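Local coordinates for protein MAU2 chromatid cohesion factor homolog (Saccharomyces cerevisiae, PDB 4XDN) that forms a complex with SCC2 that is required for the association of cohesin with chromosomes, and so takes part in sister chromatid cohesion, at residues 101-106 / 142-147; 561-566 / 598-603; 249-254 / 313-318; 383-388 / 410-415. All coordinates share one frame; numbering follows the deposited sequence.

Interaction 1 (101-106 / 142-147); sequences NFDLAE and LMRDSK
Phe102 and Arg144 run antiparallel alongside each other. The aliphatic start of the arginine lies on the phenylalanine, with Arg144 CG 3.7 Å from Phe102 CD2, while Phe102 CB sits 3.8 Å above the centre of the guanidinium. Ring and guanidinium planes stand 51° apart. At another point of the rim, Met143 CB comes within 4.0 Å of Phe102 CE1, a flexible apolar partner at a right angle.

The arginine's chi3 of 149° is off the fully extended value and, with chi4, turns the nitrogens toward two carboxylates on one helix. Arg144 NH2 salt-bridges Asp103 OD1 near the guanidinium plane, though their modelled spacing is too short to trust. Glu106 OE1 takes weak bonds from both Arg144 NH2, at 3.0 Å, and NH1. Asp103 has a second partner: its OD2 forms a salt bridge with a basic side chain of another protein, probably SCC2. With an alanine in place of Phe102, Met143 would probably face a gap and the Arg144 chain would be freer to swing from its acidic mates. Helix 102-119 and the end of helix 126-144 are thus joined by a surface charge network that continues into the partner chain.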
loop_
_atom_site.group_PDB
_atom_site.type_symbol
_atom_site.label_atom_id
_atom_site.label_comp_id
_atom_site.label_asym_id
_atom_site.label_seq_id
_atom_site.Cartn_x
_atom_site.Cartn_y
_atom_site.Cartn_z
ATOM N N ASN A 101 9.895 16.513 20.700
ATOM C CA ASN A 101 11.068 16.526 21.563
ATOM C C ASN A 101 11.690 15.137 21.681
ATOM O O ASN A 101 11.654 14.505 22.740
ATOM C CB ASN A 101 10.693 17.071 22.941
ATOM C CG ASN A 101 10.211 18.506 22.877
ATOM O OD1 ASN A 101 9.097 18.776 22.434
ATOM N ND2 ASN A 101 11.053 19.435 23.311
ATOM N N PHE A 102 12.266 14.676 20.577
ATOM C CA PHE A 102 12.819 13.332 20.489
ATOM C C PHE A 102 14.176 13.234 21.177
ATOM O O PHE A 102 14.470 12.235 21.833
ATOM C CB PHE A 102 12.932 12.913 19.020
ATOM C CG PHE A 102 11.626 12.989 18.268
ATOM C CD1 PHE A 102 10.455 12.508 18.834
ATOM C CD2 PHE A 102 11.569 13.554 17.004
ATOM C CE1 PHE A 102 9.257 12.579 18.149
ATOM C CE2 PHE A 102 10.370 13.628 16.313
ATOM C CZ PHE A 102 9.213 13.140 16.889
ATOM N N ASP A 103 15.002 14.265 21.026
ATOM C CA ASP A 103 16.295 14.309 21.702
ATOM C C ASP A 103 16.118 14.263 23.216
ATOM O O ASP A 103 16.872 13.591 23.919
ATOM C CB ASP A 103 17.069 15.568 21.309
ATOM C CG ASP A 103 17.536 15.541 19.867
ATOM O OD1 ASP A 103 17.512 14.457 19.249
ATOM O OD2 ASP A 103 17.937 16.605 19.352
ATOM N N LEU A 104 15.114 14.982 23.709
ATOM C CA LEU A 104 14.813 15.008 25.135
ATOM C C LEU A 104 14.408 13.624 25.621
ATOM O O LEU A 104 14.874 13.155 26.661
ATOM C CB LEU A 104 13.699 16.015 25.427
ATOM C CG LEU A 104 13.211 16.110 26.873
ATOM C CD1 LEU A 104 14.325 16.584 27.791
ATOM C CD2 LEU A 104 12.010 17.038 26.956
ATOM N N ALA A 105 13.528 12.980 24.863
ATOM C CA ALA A 105 13.087 11.631 25.181
ATOM C C ALA A 105 14.283 10.689 25.237
ATOM O O ALA A 105 14.403 9.875 26.150
ATOM C CB ALA A 105 12.079 11.150 24.157
ATOM N N GLU A 106 15.169 10.822 24.257
ATOM C CA GLU A 106 16.334 9.956 24.148
ATOM C C GLU A 106 17.273 10.128 25.340
ATOM O O GLU A 106 17.876 9.161 25.802
ATOM C CB GLU A 106 17.080 10.240 22.843
ATOM C CG GLU A 106 18.207 9.266 22.550
ATOM C CD GLU A 106 18.785 9.442 21.158
ATOM O OE1 GLU A 106 18.497 10.474 20.518
ATOM O OE2 GLU A 106 19.524 8.544 20.702
ATOM N N LEU A 142 11.556 5.543 14.551
ATOM C CA LEU A 142 10.380 5.499 13.685
ATOM C C LEU A 142 9.598 6.806 13.728
ATOM O O LEU A 142 9.128 7.284 12.695
ATOM C CB LEU A 142 9.467 4.335 14.077
ATOM C CG LEU A 142 9.917 2.942 13.627
ATOM C CD1 LEU A 142 9.017 1.878 14.234
ATOM C CD2 LEU A 142 9.931 2.824 12.106
ATOM N N MET A 143 9.459 7.382 14.918
ATOM C CA MET A 143 8.762 8.655 15.070
ATOM C C MET A 143 9.577 9.789 14.463
ATOM O O MET A 143 9.026 10.682 13.818
ATOM C CB MET A 143 8.476 8.952 16.543
ATOM C CG MET A 143 7.149 8.407 17.062
ATOM S SD MET A 143 5.681 8.929 16.154
ATOM C CE MET A 143 6.095 10.618 15.741
ATOM N N ARG A 144 10.888 9.754 14.682
ATOM C CA ARG A 144 11.801 10.699 14.049
ATOM C C ARG A 144 11.632 10.671 12.536
ATOM O O ARG A 144 11.502 11.712 11.893
ATOM C CB ARG A 144 13.254 10.374 14.404
ATOM C CG ARG A 144 13.713 10.858 15.767
ATOM C CD ARG A 144 15.174 10.493 15.982
ATOM N NE ARG A 144 15.880 11.458 16.827
ATOM C CZ ARG A 144 16.192 11.271 18.108
ATOM N NH1 ARG A 144 15.872 10.144 18.734
ATOM N NH2 ARG A 144 16.837 12.221 18.770
ATOM N N ASP A 145 11.635 9.461 11.986
ATOM C CA ASP A 145 11.567 9.249 10.545
ATOM C C ASP A 145 12.677 10.017 9.829
ATOM O O ASP A 145 12.440 10.686 8.823
ATOM C CB ASP A 145 10.193 9.659 10.010
ATOM C CG ASP A 145 9.852 8.983 8.697
ATOM O OD1 ASP A 145 10.236 7.808 8.507
ATOM O OD2 ASP A 145 9.196 9.628 7.853
ATOM N N SER A 146 13.889 9.905 10.367
ATOM C CA SER A 146 15.066 10.573 9.821
ATOM C C SER A 146 16.097 9.543 9.374
ATOM O O SER A 146 16.421 8.621 10.122
ATOM C CB SER A 146 15.675 11.515 10.863
ATOM O OG SER A 146 16.928 12.019 10.432
ATOM N N LYS A 147 16.610 9.701 8.158
ATOM C CA LYS A 147 17.571 8.750 7.607
ATOM C C LYS A 147 18.829 8.680 8.464
ATOM O O LYS A 147 19.355 7.598 8.724
ATOM C CB LYS A 147 17.941 9.123 6.169
ATOM C CG LYS A 147 19.036 8.243 5.580
ATOM C CD LYS A 147 19.118 8.352 4.065
ATOM C CE LYS A 147 19.502 9.752 3.615
ATOM N NZ LYS A 147 20.416 9.720 2.437
#

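Interaction 2 (561-566 / 598-603); sequences ALLLQI and GGMRKV
Two helices of a predominantly helical array, consistent with the TPR-like superhelix of the SCC4/MAU2 family, meet here at their N-terminal ends. Helix 562-575 and helix 601-618 are separated in sequence by helix 580-593, so the contact joins one helix of the array to the next but one, and their first turns run in the same general direction.

Met600, at the N-cap position of the second helix, is the chief contributor from its segment. Its chain folds at each torsion (chi2 -73°, chi3 -77°), and the bends curl it so that its methyl ends among the leucines and the isoleucine. The patch it enters is made by three aliphatic side chains: Leu562 CD2 lies 4.4 Å from Met600 CE, and Leu563 CD1 lies 3.8 Å from both the sulfur and the methyl. A long, unbranched and pliable side chain suits such a place, since it can follow the shape of branched neighbours. One turn further on, Val603 extends the patch, its CG2 being 4.3 Å from Leu563 CD1.

The touching residues are buried and wholly apolar. Cys590 and Met593 of helix 580-593 pack on Ile566, while Leu563 and Val603 also touch apolar side chains of another protein, probably SCC2. Ile566 and Met600 meet end on, with Ile566 CD1 3.5 Å from Met600 CE.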
loop_
_atom_site.group_PDB
_atom_site.type_symbol
_atom_site.label_atom_id
_atom_site.label_comp_id
_atom_site.label_asym_id
_atom_site.label_seq_id
_atom_site.Cartn_x
_atom_site.Cartn_y
_atom_site.Cartn_z
ATOM N N ALA A 561 -10.606 -8.877 -19.431
ATOM C CA ALA A 561 -10.258 -7.545 -19.899
ATOM C C ALA A 561 -10.592 -7.476 -21.379
ATOM O O ALA A 561 -9.989 -8.184 -22.184
ATOM C CB ALA A 561 -8.791 -7.253 -19.657
ATOM N N LEU A 562 -11.553 -6.628 -21.733
ATOM C CA LEU A 562 -12.094 -6.608 -23.087
ATOM C C LEU A 562 -11.023 -6.428 -24.152
ATOM O O LEU A 562 -10.880 -7.273 -25.034
ATOM C CB LEU A 562 -13.134 -5.498 -23.235
ATOM C CG LEU A 562 -13.813 -5.433 -24.606
ATOM C CD1 LEU A 562 -14.665 -6.672 -24.844
ATOM C CD2 LEU A 562 -14.648 -4.178 -24.723
ATOM N N LEU A 563 -10.280 -5.326 -24.075
ATOM C CA LEU A 563 -9.290 -5.010 -25.099
ATOM C C LEU A 563 -8.256 -6.123 -25.220
ATOM O O LEU A 563 -7.866 -6.500 -26.325
ATOM C CB LEU A 563 -8.594 -3.681 -24.793
ATOM C CG LEU A 563 -7.494 -3.268 -25.780
ATOM C CD1 LEU A 563 -8.041 -3.129 -27.194
ATOM C CD2 LEU A 563 -6.831 -1.978 -25.343
ATOM N N LEU A 564 -7.823 -6.651 -24.081
ATOM C CA LEU A 564 -6.820 -7.705 -24.069
ATOM C C LEU A 564 -7.359 -8.965 -24.736
ATOM O O LEU A 564 -6.696 -9.553 -25.590
ATOM C CB LEU A 564 -6.377 -8.012 -22.638
ATOM C CG LEU A 564 -5.251 -9.040 -22.492
ATOM C CD1 LEU A 564 -3.979 -8.558 -23.170
ATOM C CD2 LEU A 564 -4.992 -9.336 -21.027
ATOM N N GLN A 565 -8.567 -9.368 -24.355
ATOM C CA GLN A 565 -9.170 -10.585 -24.892
ATOM C C GLN A 565 -9.295 -10.524 -26.414
ATOM O O GLN A 565 -9.083 -11.522 -27.104
ATOM C CB GLN A 565 -10.545 -10.827 -24.268
ATOM C CG GLN A 565 -10.721 -12.231 -23.713
ATOM C CD GLN A 565 -12.168 -12.565 -23.403
ATOM O OE1 GLN A 565 -12.963 -11.688 -23.057
ATOM N NE2 GLN A 565 -12.521 -13.839 -23.534
ATOM N N ILE A 566 -9.630 -9.347 -26.932
ATOM C CA ILE A 566 -9.798 -9.169 -28.369
ATOM C C ILE A 566 -8.456 -9.262 -29.095
ATOM O O ILE A 566 -8.352 -9.903 -30.141
ATOM C CB ILE A 566 -10.473 -7.813 -28.692
ATOM C CG1 ILE A 566 -11.900 -7.795 -28.136
ATOM C CG2 ILE A 566 -10.515 -7.569 -30.200
ATOM C CD1 ILE A 566 -12.597 -6.443 -28.229
ATOM N N GLY A 598 -16.297 1.993 -25.010
ATOM C CA GLY A 598 -15.989 3.123 -25.867
ATOM C C GLY A 598 -14.506 3.184 -26.183
ATOM O O GLY A 598 -13.704 2.508 -25.541
ATOM N N GLY A 599 -14.139 3.989 -27.175
ATOM C CA GLY A 599 -12.745 4.143 -27.562
ATOM C C GLY A 599 -12.204 2.987 -28.390
ATOM O O GLY A 599 -11.009 2.929 -28.672
ATOM N N MET A 600 -13.086 2.077 -28.793
ATOM C CA MET A 600 -12.685 0.849 -29.480
ATOM C C MET A 600 -12.937 0.875 -30.991
ATOM O O MET A 600 -12.806 -0.148 -31.658
ATOM C CB MET A 600 -13.431 -0.343 -28.871
ATOM C CG MET A 600 -13.048 -0.641 -27.429
ATOM S SD MET A 600 -11.409 -1.373 -27.306
ATOM C CE MET A 600 -11.751 -3.056 -27.815
ATOM N N ARG A 601 -13.289 2.035 -31.533
ATOM C CA ARG A 601 -13.722 2.117 -32.927
ATOM C C ARG A 601 -12.600 1.856 -33.931
ATOM O O ARG A 601 -12.821 1.210 -34.958
ATOM C CB ARG A 601 -14.348 3.485 -33.199
ATOM C CG ARG A 601 -15.777 3.600 -32.698
ATOM C CD ARG A 601 -16.250 5.038 -32.682
ATOM N NE ARG A 601 -17.667 5.141 -32.348
ATOM C CZ ARG A 601 -18.284 6.279 -32.043
ATOM N NH1 ARG A 601 -17.607 7.420 -32.021
ATOM N NH2 ARG A 601 -19.578 6.274 -31.753
ATOM N N LYS A 602 -11.402 2.355 -33.645
ATOM C CA LYS A 602 -10.279 2.164 -34.557
ATOM C C LYS A 602 -9.770 0.728 -34.477
ATOM O O LYS A 602 -9.352 0.157 -35.483
ATOM C CB LYS A 602 -9.158 3.156 -34.252
ATOM C CG LYS A 602 -9.456 4.561 -34.751
ATOM C CD LYS A 602 -8.374 5.549 -34.356
ATOM C CE LYS A 602 -8.687 6.942 -34.883
ATOM N NZ LYS A 602 -7.662 7.941 -34.481
ATOM N N VAL A 603 -9.818 0.146 -33.283
ATOM C CA VAL A 603 -9.495 -1.266 -33.112
ATOM C C VAL A 603 -10.508 -2.114 -33.881
ATOM O O VAL A 603 -10.136 -3.038 -34.608
ATOM C CB VAL A 603 -9.483 -1.671 -31.614
ATOM C CG1 VAL A 603 -9.426 -3.189 -31.448
ATOM C CG2 VAL A 603 -8.309 -1.016 -30.893
#

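Interaction 3 (249-254 / 313-318); sequences GPELYA and MIFHYK
One face of the Phe315 ring is taken by Glu251, whose CB sits almost over the ring centre, 3.6 Å from the centroid and 8° off the normal: a well-formed CH-pi contact. Leu252 flanks the phenylalanine, its CD2 4.0 Å from Phe315 CZ in an oblique approach. The backbone takes part too, for Glu251 O comes within 3.3 Å of Phe315 CE1.

Glu251 suits this spot because its methylenes can lie on the ring while its carboxylate is turned from Phe315. The chain kinks at CG (chi2 78°), carrying the carboxylate away, with its plane 75° from that of the ring.

A turn along helix 250-266, Ala254 meets Ile314. The small residue allows a close approach, with Ile314 CG2 3.8 Å from Ala254 C and 4.0 Å from Ala254 CB. Cys297 of strand 297-302 packs against Phe315, Glu251 and Leu252, while Ile314 also touches an apolar side chain of another protein, probably SCC2. A serine in place of Phe315 would probably strip Glu251 CB of its aromatic cover and open a gap beside Leu252.

The short helix 312-315 is therefore held against the first turn of helix 250-266 by dispersion and CH-pi contact, with the glutamate acting here through its hydrocarbon part.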
loop_
_atom_site.group_PDB
_atom_site.type_symbol
_atom_site.label_atom_id
_atom_site.label_comp_id
_atom_site.label_asym_id
_atom_site.label_seq_id
_atom_site.Cartn_x
_atom_site.Cartn_y
_atom_site.Cartn_z
ATOM N N GLY A 249 -4.209 -16.470 16.411
ATOM C CA GLY A 249 -5.301 -15.628 16.866
ATOM C C GLY A 249 -6.070 -15.011 15.708
ATOM O O GLY A 249 -5.542 -14.893 14.602
ATOM N N PRO A 250 -7.324 -14.602 15.958
ATOM C CA PRO A 250 -8.207 -14.096 14.898
ATOM C C PRO A 250 -7.734 -12.783 14.268
ATOM O O PRO A 250 -7.991 -12.555 13.085
ATOM C CB PRO A 250 -9.543 -13.902 15.622
ATOM C CG PRO A 250 -9.184 -13.722 17.050
ATOM C CD PRO A 250 -7.974 -14.568 17.279
ATOM N N GLU A 251 -7.056 -11.937 15.037
ATOM C CA GLU A 251 -6.565 -10.669 14.506
ATOM C C GLU A 251 -5.505 -10.896 13.429
ATOM O O GLU A 251 -5.632 -10.405 12.307
ATOM C CB GLU A 251 -5.995 -9.794 15.623
ATOM C CG GLU A 251 -7.048 -9.212 16.561
ATOM C CD GLU A 251 -7.567 -10.218 17.574
ATOM O OE1 GLU A 251 -6.764 -11.028 18.088
ATOM O OE2 GLU A 251 -8.782 -10.198 17.860
ATOM N N LEU A 252 -4.462 -11.648 13.771
ATOM C CA LEU A 252 -3.371 -11.893 12.837
ATOM C C LEU A 252 -3.822 -12.751 11.657
ATOM O O LEU A 252 -3.286 -12.627 10.558
ATOM C CB LEU A 252 -2.193 -12.563 13.551
ATOM C CG LEU A 252 -1.422 -11.690 14.548
ATOM C CD1 LEU A 252 -0.359 -12.516 15.267
ATOM C CD2 LEU A 252 -0.786 -10.489 13.859
ATOM N N TYR A 253 -4.806 -13.618 11.877
ATOM C CA TYR A 253 -5.303 -14.458 10.795
ATOM C C TYR A 253 -6.083 -13.621 9.783
ATOM O O TYR A 253 -6.053 -13.898 8.586
ATOM C CB TYR A 253 -6.182 -15.589 11.329
ATOM C CG TYR A 253 -6.402 -16.686 10.311
ATOM C CD1 TYR A 253 -5.454 -17.683 10.123
ATOM C CD2 TYR A 253 -7.550 -16.718 9.528
ATOM C CE1 TYR A 253 -5.647 -18.687 9.189
ATOM C CE2 TYR A 253 -7.750 -17.716 8.592
ATOM C CZ TYR A 253 -6.794 -18.697 8.426
ATOM O OH TYR A 253 -6.988 -19.695 7.498
ATOM N N ALA A 254 -6.781 -12.597 10.263
ATOM C CA ALA A 254 -7.476 -11.673 9.372
ATOM C C ALA A 254 -6.466 -10.990 8.458
ATOM O O ALA A 254 -6.746 -10.718 7.291
ATOM C CB ALA A 254 -8.259 -10.643 10.169
ATOM N N MET A 313 -7.222 -1.247 10.984
ATOM C CA MET A 313 -7.952 -1.449 9.732
ATOM C C MET A 313 -8.259 -2.926 9.505
ATOM O O MET A 313 -9.212 -3.270 8.802
ATOM C CB MET A 313 -7.157 -0.909 8.541
ATOM C CG MET A 313 -6.855 0.573 8.611
ATOM S SD MET A 313 -8.261 1.612 8.186
ATOM C CE MET A 313 -7.738 3.149 8.952
ATOM N N ILE A 314 -7.443 -3.788 10.102
ATOM C CA ILE A 314 -7.526 -5.227 9.881
ATOM C C ILE A 314 -8.077 -5.952 11.109
ATOM O O ILE A 314 -8.743 -6.979 10.983
ATOM C CB ILE A 314 -6.133 -5.806 9.521
ATOM C CG1 ILE A 314 -5.541 -5.071 8.310
ATOM C CG2 ILE A 314 -6.209 -7.305 9.249
ATOM C CD1 ILE A 314 -6.380 -5.164 7.032
ATOM N N PHE A 315 -7.804 -5.407 12.291
ATOM C CA PHE A 315 -8.179 -6.058 13.545
ATOM C C PHE A 315 -9.604 -5.715 13.982
ATOM O O PHE A 315 -10.201 -6.441 14.775
ATOM C CB PHE A 315 -7.194 -5.678 14.655
ATOM C CG PHE A 315 -5.813 -6.266 14.482
ATOM C CD1 PHE A 315 -5.481 -7.004 13.353
ATOM C CD2 PHE A 315 -4.850 -6.085 15.460
ATOM C CE1 PHE A 315 -4.214 -7.541 13.204
ATOM C CE2 PHE A 315 -3.584 -6.620 15.317
ATOM C CZ PHE A 315 -3.266 -7.350 14.186
ATOM N N HIS A 316 -10.140 -4.610 13.472
ATOM C CA HIS A 316 -11.520 -4.224 13.762
ATOM C C HIS A 316 -12.454 -4.739 12.668
ATOM O O HIS A 316 -12.177 -4.581 11.478
ATOM C CB HIS A 316 -11.639 -2.705 13.897
ATOM C CG HIS A 316 -10.813 -2.129 15.004
ATOM N ND1 HIS A 316 -9.909 -2.878 15.730
ATOM C CD2 HIS A 316 -10.753 -0.875 15.514
ATOM C CE1 HIS A 316 -9.329 -2.112 16.634
ATOM N NE2 HIS A 316 -9.823 -0.890 16.525
ATOM N N TYR A 317 -13.564 -5.346 13.079
ATOM C CA TYR A 317 -14.463 -6.031 12.152
ATOM C C TYR A 317 -15.034 -5.121 11.062
ATOM O O TYR A 317 -15.002 -5.473 9.884
ATOM C CB TYR A 317 -15.613 -6.683 12.924
ATOM C CG TYR A 317 -16.630 -7.356 12.030
ATOM C CD1 TYR A 317 -16.275 -8.434 11.230
ATOM C CD2 TYR A 317 -17.947 -6.917 11.990
ATOM C CE1 TYR A 317 -17.200 -9.052 10.412
ATOM C CE2 TYR A 317 -18.881 -7.530 11.175
ATOM C CZ TYR A 317 -18.502 -8.596 10.388
ATOM O OH TYR A 317 -19.426 -9.212 9.575
ATOM N N LYS A 318 -15.562 -3.964 11.451
ATOM C CA LYS A 318 -16.139 -3.036 10.482
ATOM C C LYS A 318 -15.085 -2.529 9.504
ATOM O O LYS A 318 -15.323 -2.474 8.297
ATOM C CB LYS A 318 -16.797 -1.849 11.188
ATOM C CG LYS A 318 -18.167 -2.147 11.774
ATOM C CD LYS A 318 -19.051 -0.908 11.750
ATOM C CE LYS A 318 -20.401 -1.159 12.407
ATOM N NZ LYS A 318 -20.280 -1.337 13.881
#

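Interaction 4 (383-388 / 410-415); sequences LEFCEF and GPSPGY. With SO4 (sulfate ion), chain C.
Gly414 N donates to O3 of a sulfate ion over 2.7 Å, at an N-H...O angle of 158°. Val416 N and Arg417 NE are hydrogen-bonded to the same ion, which thus sits at the start of helix 415-426, where amides and a probably favourable helix dipole suit an anion; it probably came from the crystallisation liquor. Gly414 takes a positive phi in the type II turn from Ser412 to Tyr415, a conformation a side chain would obstruct.

The turn also presents Tyr415 to helix 369-398. Its ring stacks, offset, on Phe388, with centroids 4.1 Å apart and planes at 18°. Phe388 CZ is 3.3 Å from Tyr415 CD2, and the opposite tyrosine face carries Ser412 CB. The swing of Phe388 CG anti to its nitrogen (chi1 170°) carries the ring out to this stack.

Pro411 wedges against the same helix. Its CB lies over the Phe385 ring, 3.8 Å from the centroid, and also 3.7 Å from Glu384 CB; its CG meets Phe388 CB. Ser412 OG bonds to the backbone of another protein, probably SCC2. Aromatic and proline packing thus holds the turn to the helix, while its amide and the Ser412 hydroxyl point to a sulfate and to the partner chain.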
loop_
_atom_site.group_PDB
_atom_site.type_symbol
_atom_site.label_atom_id
_atom_site.label_comp_id
_atom_site.label_asym_id
_atom_site.label_seq_id
_atom_site.Cartn_x
_atom_site.Cartn_y
_atom_site.Cartn_z
ATOM N N LEU A 383 -10.916 7.091 0.729
ATOM C CA LEU A 383 -11.829 7.934 -0.040
ATOM C C LEU A 383 -11.197 8.279 -1.385
ATOM O O LEU A 383 -11.872 8.293 -2.415
ATOM C CB LEU A 383 -12.176 9.219 0.717
ATOM C CG LEU A 383 -12.908 9.103 2.057
ATOM C CD1 LEU A 383 -13.122 10.488 2.657
ATOM C CD2 LEU A 383 -14.240 8.380 1.910
ATOM N N GLU A 384 -9.897 8.551 -1.367
ATOM C CA GLU A 384 -9.180 8.918 -2.581
ATOM C C GLU A 384 -9.076 7.731 -3.537
ATOM O O GLU A 384 -9.102 7.908 -4.755
ATOM C CB GLU A 384 -7.790 9.453 -2.236
ATOM C CG GLU A 384 -7.816 10.838 -1.609
ATOM C CD GLU A 384 -6.473 11.254 -1.043
ATOM O OE1 GLU A 384 -5.495 10.490 -1.193
ATOM O OE2 GLU A 384 -6.395 12.346 -0.443
ATOM N N PHE A 385 -8.965 6.525 -2.985
ATOM C CA PHE A 385 -8.950 5.317 -3.802
ATOM C C PHE A 385 -10.299 5.112 -4.490
ATOM O O PHE A 385 -10.355 4.716 -5.653
ATOM C CB PHE A 385 -8.606 4.085 -2.960
ATOM C CG PHE A 385 -7.133 3.911 -2.700
ATOM C CD1 PHE A 385 -6.247 3.719 -3.746
ATOM C CD2 PHE A 385 -6.638 3.913 -1.405
ATOM C CE1 PHE A 385 -4.894 3.550 -3.508
ATOM C CE2 PHE A 385 -5.286 3.743 -1.160
ATOM C CZ PHE A 385 -4.414 3.562 -2.212
ATOM N N CYS A 386 -11.380 5.388 -3.765
ATOM C CA CYS A 386 -12.727 5.213 -4.299
ATOM C C CYS A 386 -12.964 6.104 -5.511
ATOM O O CYS A 386 -13.508 5.659 -6.521
ATOM C CB CYS A 386 -13.776 5.512 -3.227
ATOM S SG CYS A 386 -13.900 4.267 -1.917
ATOM N N GLU A 387 -12.521 7.338 -5.422
ATOM C CA GLU A 387 -12.662 8.291 -6.484
ATOM C C GLU A 387 -11.787 7.942 -7.643
ATOM O O GLU A 387 -12.150 8.079 -8.762
ATOM C CB GLU A 387 -12.259 9.686 -6.027
ATOM C CG GLU A 387 -13.238 10.410 -5.153
ATOM C CD GLU A 387 -14.514 10.803 -5.852
ATOM O OE1 GLU A 387 -14.571 10.723 -7.096
ATOM O OE2 GLU A 387 -15.458 11.189 -5.141
ATOM N N PHE A 388 -10.596 7.525 -7.342
ATOM C CA PHE A 388 -9.628 7.199 -8.386
ATOM C C PHE A 388 -10.119 6.039 -9.246
ATOM O O PHE A 388 -10.083 6.109 -10.473
ATOM C CB PHE A 388 -8.264 6.851 -7.787
ATOM C CG PHE A 388 -7.296 6.281 -8.789
ATOM C CD1 PHE A 388 -6.615 7.110 -9.664
ATOM C CD2 PHE A 388 -7.077 4.916 -8.862
ATOM C CE1 PHE A 388 -5.731 6.592 -10.590
ATOM C CE2 PHE A 388 -6.193 4.389 -9.788
ATOM C CZ PHE A 388 -5.519 5.229 -10.653
ATOM N N GLY A 410 -5.290 11.301 -6.572
ATOM C CA GLY A 410 -3.899 11.154 -6.175
ATOM C C GLY A 410 -3.678 10.366 -4.893
ATOM O O GLY A 410 -2.957 10.827 -4.008
ATOM N N PRO A 411 -4.295 9.177 -4.778
ATOM C CA PRO A 411 -4.061 8.368 -3.577
ATOM C C PRO A 411 -2.656 7.778 -3.549
ATOM O O PRO A 411 -2.102 7.567 -2.471
ATOM C CB PRO A 411 -5.120 7.267 -3.685
ATOM C CG PRO A 411 -5.368 7.131 -5.135
ATOM C CD PRO A 411 -5.209 8.506 -5.720
ATOM N N SER A 412 -2.100 7.516 -4.729
ATOM C CA SER A 412 -0.744 6.994 -4.858
ATOM C C SER A 412 0.092 7.919 -5.739
ATOM O O SER A 412 -0.459 8.690 -6.524
ATOM C CB SER A 412 -0.761 5.582 -5.443
ATOM O OG SER A 412 -1.463 4.687 -4.598
ATOM N N PRO A 413 1.427 7.848 -5.610
ATOM C CA PRO A 413 2.304 8.707 -6.418
ATOM C C PRO A 413 2.193 8.443 -7.917
ATOM O O PRO A 413 2.379 7.310 -8.362
ATOM C CB PRO A 413 3.708 8.351 -5.912
ATOM C CG PRO A 413 3.500 7.779 -4.560
ATOM C CD PRO A 413 2.192 7.061 -4.626
ATOM N N GLY A 414 1.890 9.487 -8.683
ATOM C CA GLY A 414 1.866 9.395 -10.132
ATOM C C GLY A 414 0.504 9.099 -10.734
ATOM O O GLY A 414 0.365 9.060 -11.955
ATOM N N TYR A 415 -0.500 8.894 -9.889
ATOM C CA TYR A 415 -1.835 8.543 -10.369
ATOM C C TYR A 415 -2.503 9.689 -11.130
ATOM O O TYR A 415 -3.131 9.466 -12.166
ATOM C CB TYR A 415 -2.729 8.110 -9.199
ATOM C CG TYR A 415 -2.635 6.639 -8.837
ATOM C CD1 TYR A 415 -1.584 5.849 -9.289
ATOM C CD2 TYR A 415 -3.610 6.039 -8.049
ATOM C CE1 TYR A 415 -1.504 4.507 -8.960
ATOM C CE2 TYR A 415 -3.538 4.697 -7.717
ATOM C CZ TYR A 415 -2.483 3.937 -8.174
ATOM O OH TYR A 415 -2.408 2.601 -7.844
HETATM S S SO4 C . 0.412 12.692 -8.656
HETATM O O1 SO4 C . -0.780 12.107 -8.043
HETATM O O2 SO4 C . 0.409 14.138 -8.454
HETATM O O3 SO4 C . 1.606 12.111 -8.045
HETATM O O4 SO4 C . 0.407 12.413 -10.086
#

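Overall arrangement
From the N terminus, interaction 1 comes first, joining helices 102-119 and 126-144 across a short connection. Interaction 3 follows, closing a longer excursion from helix 250-266 through helix 272-291 and the two-stranded hairpin to helix 312-315. Interaction 4 then folds the segment after helix 369-398 back on that helix, just before helix 415-426. Interaction 2 comes last, bringing together helices 562-575 and 601-618. All four are in series; none nests or crosses. Interactions 1 and 2 lie on opposite sides of the chain's centre, their centres 53 Å apart, whereas nearest atoms of interactions 3 and 4 are about 10 Å apart. Each has residues that meet the other protein chain.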